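Local structure of erythrocyte membrane protein 1 (2XU0) at residues A[187-192]-A[293-298]; A[278-281]-A[287-290]. The protein probably binds host cell surface receptors as a parasite adhesin, of which this chain is the N-terminal segment and first Duffy-binding-like domain, implicated in rosetting. The protein carries 10 engineered substitutions. All blocks are in the same frame, centred on the assembly; numbering follows the deposited sequence.

Contact 1. Residues A[187-192]-A[293-298]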
# COMPACT_ATOMS: atom_id res chain seq x y z
N GLY A 187 10.62 6.56 -2.63
CA GLY A 187 9.22 6.22 -2.88
C GLY A 187 9.04 4.90 -3.60
O GLY A 187 8.10 4.18 -3.31
N ILE A 188 9.96 4.57 -4.52
CA ILE A 188 9.97 3.33 -5.30
C ILE A 188 10.30 2.15 -4.38
O ILE A 188 9.65 1.11 -4.47
CB ILE A 188 10.97 3.42 -6.50
CG1 ILE A 188 10.54 4.51 -7.51
CG2 ILE A 188 11.18 2.05 -7.16
CD1 ILE A 188 11.39 4.58 -8.89
N CYS A 189 11.33 2.32 -3.51
CA CYS A 189 11.74 1.32 -2.53
C CYS A 189 10.54 0.98 -1.59
O CYS A 189 10.31 -0.19 -1.30
CB CYS A 189 12.97 1.80 -1.75
SG CYS A 189 14.41 2.14 -2.80
N THR A 190 9.76 1.99 -1.18
CA THR A 190 8.54 1.82 -0.34
C THR A 190 7.50 0.96 -1.10
O THR A 190 6.96 0.01 -0.53
CB THR A 190 7.95 3.21 0.08
OG1 THR A 190 8.89 3.83 0.96
CG2 THR A 190 6.60 3.11 0.80
N SER A 191 7.24 1.27 -2.41
CA SER A 191 6.27 0.48 -3.18
C SER A 191 6.73 -0.94 -3.38
O SER A 191 5.91 -1.85 -3.28
CB SER A 191 5.93 1.16 -4.51
OG SER A 191 5.28 2.38 -4.23
N LEU A 192 8.06 -1.14 -3.58
CA LEU A 192 8.65 -2.46 -3.67
C LEU A 192 8.49 -3.20 -2.34
O LEU A 192 8.22 -4.40 -2.35
CB LEU A 192 10.16 -2.38 -4.01
CG LEU A 192 10.53 -1.99 -5.47
CD1 LEU A 192 12.06 -1.99 -5.64
CD2 LEU A 192 9.92 -2.94 -6.46
N GLY A 293 22.35 1.71 -2.69
CA GLY A 293 21.38 1.95 -3.75
C GLY A 293 20.62 0.72 -4.17
O GLY A 293 20.74 -0.36 -3.56
N LYS A 294 19.79 0.87 -5.21
CA LYS A 294 18.95 -0.24 -5.70
C LYS A 294 18.07 -0.84 -4.54
O LYS A 294 17.83 -2.06 -4.50
CB LYS A 294 19.82 -1.32 -6.39
CG LYS A 294 20.61 -0.83 -7.61
CD LYS A 294 21.29 -2.00 -8.34
CE LYS A 294 20.35 -2.99 -9.00
NZ LYS A 294 19.41 -2.32 -9.93
N CYS A 295 17.69 0.01 -3.56
CA CYS A 295 16.86 -0.36 -2.40
C CYS A 295 17.47 -1.48 -1.55
O CYS A 295 16.73 -2.28 -0.98
CB CYS A 295 15.43 -0.71 -2.82
SG CYS A 295 14.65 0.48 -3.94
N GLY A 296 18.82 -1.54 -1.49
CA GLY A 296 19.52 -2.57 -0.73
C GLY A 296 19.73 -3.88 -1.46
O GLY A 296 20.06 -4.89 -0.82
N HIS A 297 19.58 -3.87 -2.79
CA HIS A 297 19.77 -5.03 -3.68
C HIS A 297 21.10 -5.75 -3.41
O HIS A 297 21.16 -6.99 -3.48
CB HIS A 297 19.71 -4.57 -5.16
CG HIS A 297 20.00 -5.64 -6.17
ND1 HIS A 297 19.10 -6.66 -6.42
CD2 HIS A 297 21.11 -5.85 -6.92
CE1 HIS A 297 19.68 -7.44 -7.32
NE2 HIS A 297 20.89 -6.98 -7.66
N ASN A 298 22.15 -4.99 -3.13
CA ASN A 298 23.49 -5.60 -2.96
C ASN A 298 23.90 -5.85 -1.52
O ASN A 298 25.04 -6.24 -1.31
CB ASN A 298 24.56 -4.70 -3.65
CG ASN A 298 24.27 -4.29 -5.07
OD1 ASN A 298 23.96 -3.12 -5.36
ND2 ASN A 298 24.38 -5.24 -5.99
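Cys189 on helix 186-204 and Cys295 in the loop after strand 287-289 are joined by a disulfide, SG to SG 2.0 Å, and this single covalent link makes up most of the contact. The loop enters at Gly293, whose positive phi suits glycine; its N bonds to Asp277 and its O receives Gly296 N at 3.1 Å, so the chain is already turning tightly before the cysteine. Lys294 leads away from the helix and sends its amine to the backbone oxygens of Cys270 and Ala272 and to Asn74. At Cys295 the side chain turns back toward the helix. Both cysteines set SG beside their own backbone N and anti to the carbonyl carbon (chi1 -60° in Cys189, -48° in Cys295), which aims the two sulfurs at each other across a CA to CA distance of 5.4 Å between Cys189 and Cys295. The torsion about the S-S bond is -78°, a left-handed twist not far from the right angle that disulfides prefer. One turn further along the helix, Leu192 adds the remaining apolar touch, its CD1 branch reaching Cys295 SG at 4.0 Å. Positive phi continues through Lys294 and Cys295 to Gly296, a run of left-handed backbone that turns the loop. His297 then continues the turn, its N bonded to Lys294 O at 3.0 Å, while its ring ND1 reaches Thr269. The crosslink is buried and spans 106 positions of sequence, one of several disulfides in this Duffy-binding-like domain, here tying a loop to a helix. Around it, helix 154-175 covers the flank of helix 186-204 carrying Ile188, Ser191 and Leu192; helix 249-268 also holds the loop, Trp265 NE1 donating to Cys295 O, as do backbone bonds to Tyr274 and Ala276 just ahead of strand 279-281.

Contact 2. Residues A[278-281]-A[287-290]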
# COMPACT_ATOMS: atom_id res chain seq x y z
N TYR A 278 15.93 2.45 0.72
CA TYR A 278 14.79 2.39 1.64
C TYR A 278 15.14 3.14 2.92
O TYR A 278 16.22 2.93 3.50
CB TYR A 278 14.45 0.93 1.98
CG TYR A 278 13.12 0.78 2.71
CD1 TYR A 278 11.92 1.02 2.05
CD2 TYR A 278 13.07 0.39 4.04
CE1 TYR A 278 10.70 0.91 2.72
CE2 TYR A 278 11.85 0.22 4.70
CZ TYR A 278 10.67 0.48 4.03
OH TYR A 278 9.45 0.43 4.66
N PHE A 279 14.25 4.01 3.37
CA PHE A 279 14.49 4.76 4.59
C PHE A 279 13.36 4.52 5.57
O PHE A 279 12.19 4.54 5.18
CB PHE A 279 14.58 6.28 4.32
CG PHE A 279 15.71 6.75 3.43
CD1 PHE A 279 16.82 7.37 3.97
CD2 PHE A 279 15.61 6.63 2.05
CE1 PHE A 279 17.83 7.87 3.14
CE2 PHE A 279 16.64 7.11 1.22
CZ PHE A 279 17.74 7.72 1.77
N ARG A 280 13.71 4.36 6.84
CA ARG A 280 12.75 4.21 7.94
C ARG A 280 13.36 4.76 9.22
O ARG A 280 14.58 4.86 9.31
CB ARG A 280 12.25 2.75 8.11
CG ARG A 280 13.35 1.69 8.13
CD ARG A 280 12.87 0.41 8.76
NE ARG A 280 12.70 0.60 10.19
CZ ARG A 280 13.60 0.30 11.11
NH1 ARG A 280 14.74 -0.29 10.76
NH2 ARG A 280 13.37 0.56 12.38
N LYS A 281 12.51 5.18 10.17
CA LYS A 281 12.96 5.75 11.44
C LYS A 281 12.56 4.91 12.61
O LYS A 281 11.51 4.27 12.58
CB LYS A 281 12.41 7.17 11.65
CG LYS A 281 12.94 8.17 10.63
CD LYS A 281 12.45 9.55 10.90
CE LYS A 281 12.90 10.47 9.79
NZ LYS A 281 12.31 11.82 9.96
N LEU A 287 17.60 7.40 12.12
CA LEU A 287 17.42 7.07 10.70
C LEU A 287 18.08 5.74 10.33
O LEU A 287 19.26 5.54 10.63
CB LEU A 287 17.99 8.22 9.85
CG LEU A 287 17.66 8.27 8.36
CD1 LEU A 287 16.12 8.52 8.10
CD2 LEU A 287 18.45 9.39 7.71
N HIS A 288 17.30 4.81 9.72
CA HIS A 288 17.75 3.51 9.22
C HIS A 288 17.58 3.51 7.69
O HIS A 288 16.64 4.11 7.17
CB HIS A 288 17.02 2.36 9.89
CG HIS A 288 17.12 2.40 11.39
ND1 HIS A 288 18.29 2.06 12.06
CD2 HIS A 288 16.17 2.72 12.31
CE1 HIS A 288 18.02 2.18 13.35
NE2 HIS A 288 16.76 2.57 13.55
N PHE A 289 18.57 2.97 6.98
CA PHE A 289 18.58 3.09 5.52
C PHE A 289 19.43 2.04 4.87
O PHE A 289 20.40 1.61 5.46
CB PHE A 289 19.15 4.48 5.11
CG PHE A 289 20.43 4.86 5.85
CD1 PHE A 289 21.68 4.68 5.27
CD2 PHE A 289 20.36 5.41 7.14
CE1 PHE A 289 22.84 5.04 5.96
CE2 PHE A 289 21.53 5.74 7.83
CZ PHE A 289 22.76 5.55 7.24
N SER A 290 19.12 1.71 3.59
CA SER A 290 19.98 0.85 2.78
C SER A 290 21.12 1.78 2.34
O SER A 290 20.91 3.00 2.29
CB SER A 290 19.22 0.27 1.59
OG SER A 290 18.69 1.29 0.77
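Arg280 and His288 form the hydrogen-bonded pair at the middle of a two-stranded antiparallel hairpin, strands 279-281 and 287-289, and exchange two backbone bonds. Arg280 N reaches His288 O at 3.0 Å, and His288 N meets Arg280 O at 2.8 Å, the latter with a C=O...N angle of 173°. Beyond the regular strands the pairing goes on: Ser290 N donates to Tyr278 O in the carbonyl plane at 3.1 Å, and Tyr278 N gives its hydrogen to the side-chain oxygen Ser290 OG at 3.0 Å, where a backbone carbonyl might have been expected. Ser290 OG lies between its own N and carbonyl carbon (chi1 58°), within range of both that N-H and Asp277. Weaker CA-H...O contacts run from Phe289 CA to Tyr278 O and from Phe279 CA to His288 O.

On the face bearing Arg280 and His288 the two flat groups lie nearly parallel, planes 10° apart, with His288 CD2 over one face of the guanidinium, 3.5 Å from Arg280 NH2. A bend at chi3 brings the guanidinium back across the strand to His288, and Asn28 of helix 22-39 receives a hydrogen bond from NH2.

Apolar packing fills the other face. Phe289 CB approaches the Phe279 ring at CD1, 3.9 Å away, while Leu287 CD1 comes to the edge of the same ring and also meets the aliphatic chain of Lys281 at CG, 4.1 Å away. The lysine amine continues to the backbone oxygens of Leu15 and Glu17.

The Arg280 side chain thus packs on helix 22-39, whereas the Phe279, Leu287 and Phe289 face is apolar and partly exposed; Lys281 and the strand backbone also bond to N-terminal residues. The nearby guanidinium would probably disfavour a positive charge on His288.

Long-range covalent closure and local strand pairing meet here in one region of the Duffy-binding-like domain, the centres of the two contacts 11 Å apart. In sequence the order is 187-192, 278-281, 287-290 and 293-298, so the hairpin of contact 2 falls within the span bridged by contact 1, and its second strand runs almost directly into the cystine loop. They also touch: Ser290 CB packs 3.6 Å from Gly296 N, and the Tyr278 ring lies against Thr190. The hairpin touches both helix 186-204, through Tyr278 and Phe279, and helix 22-39, through Arg280, and so connects the N-terminal segment to the disulfide-tied part of the domain.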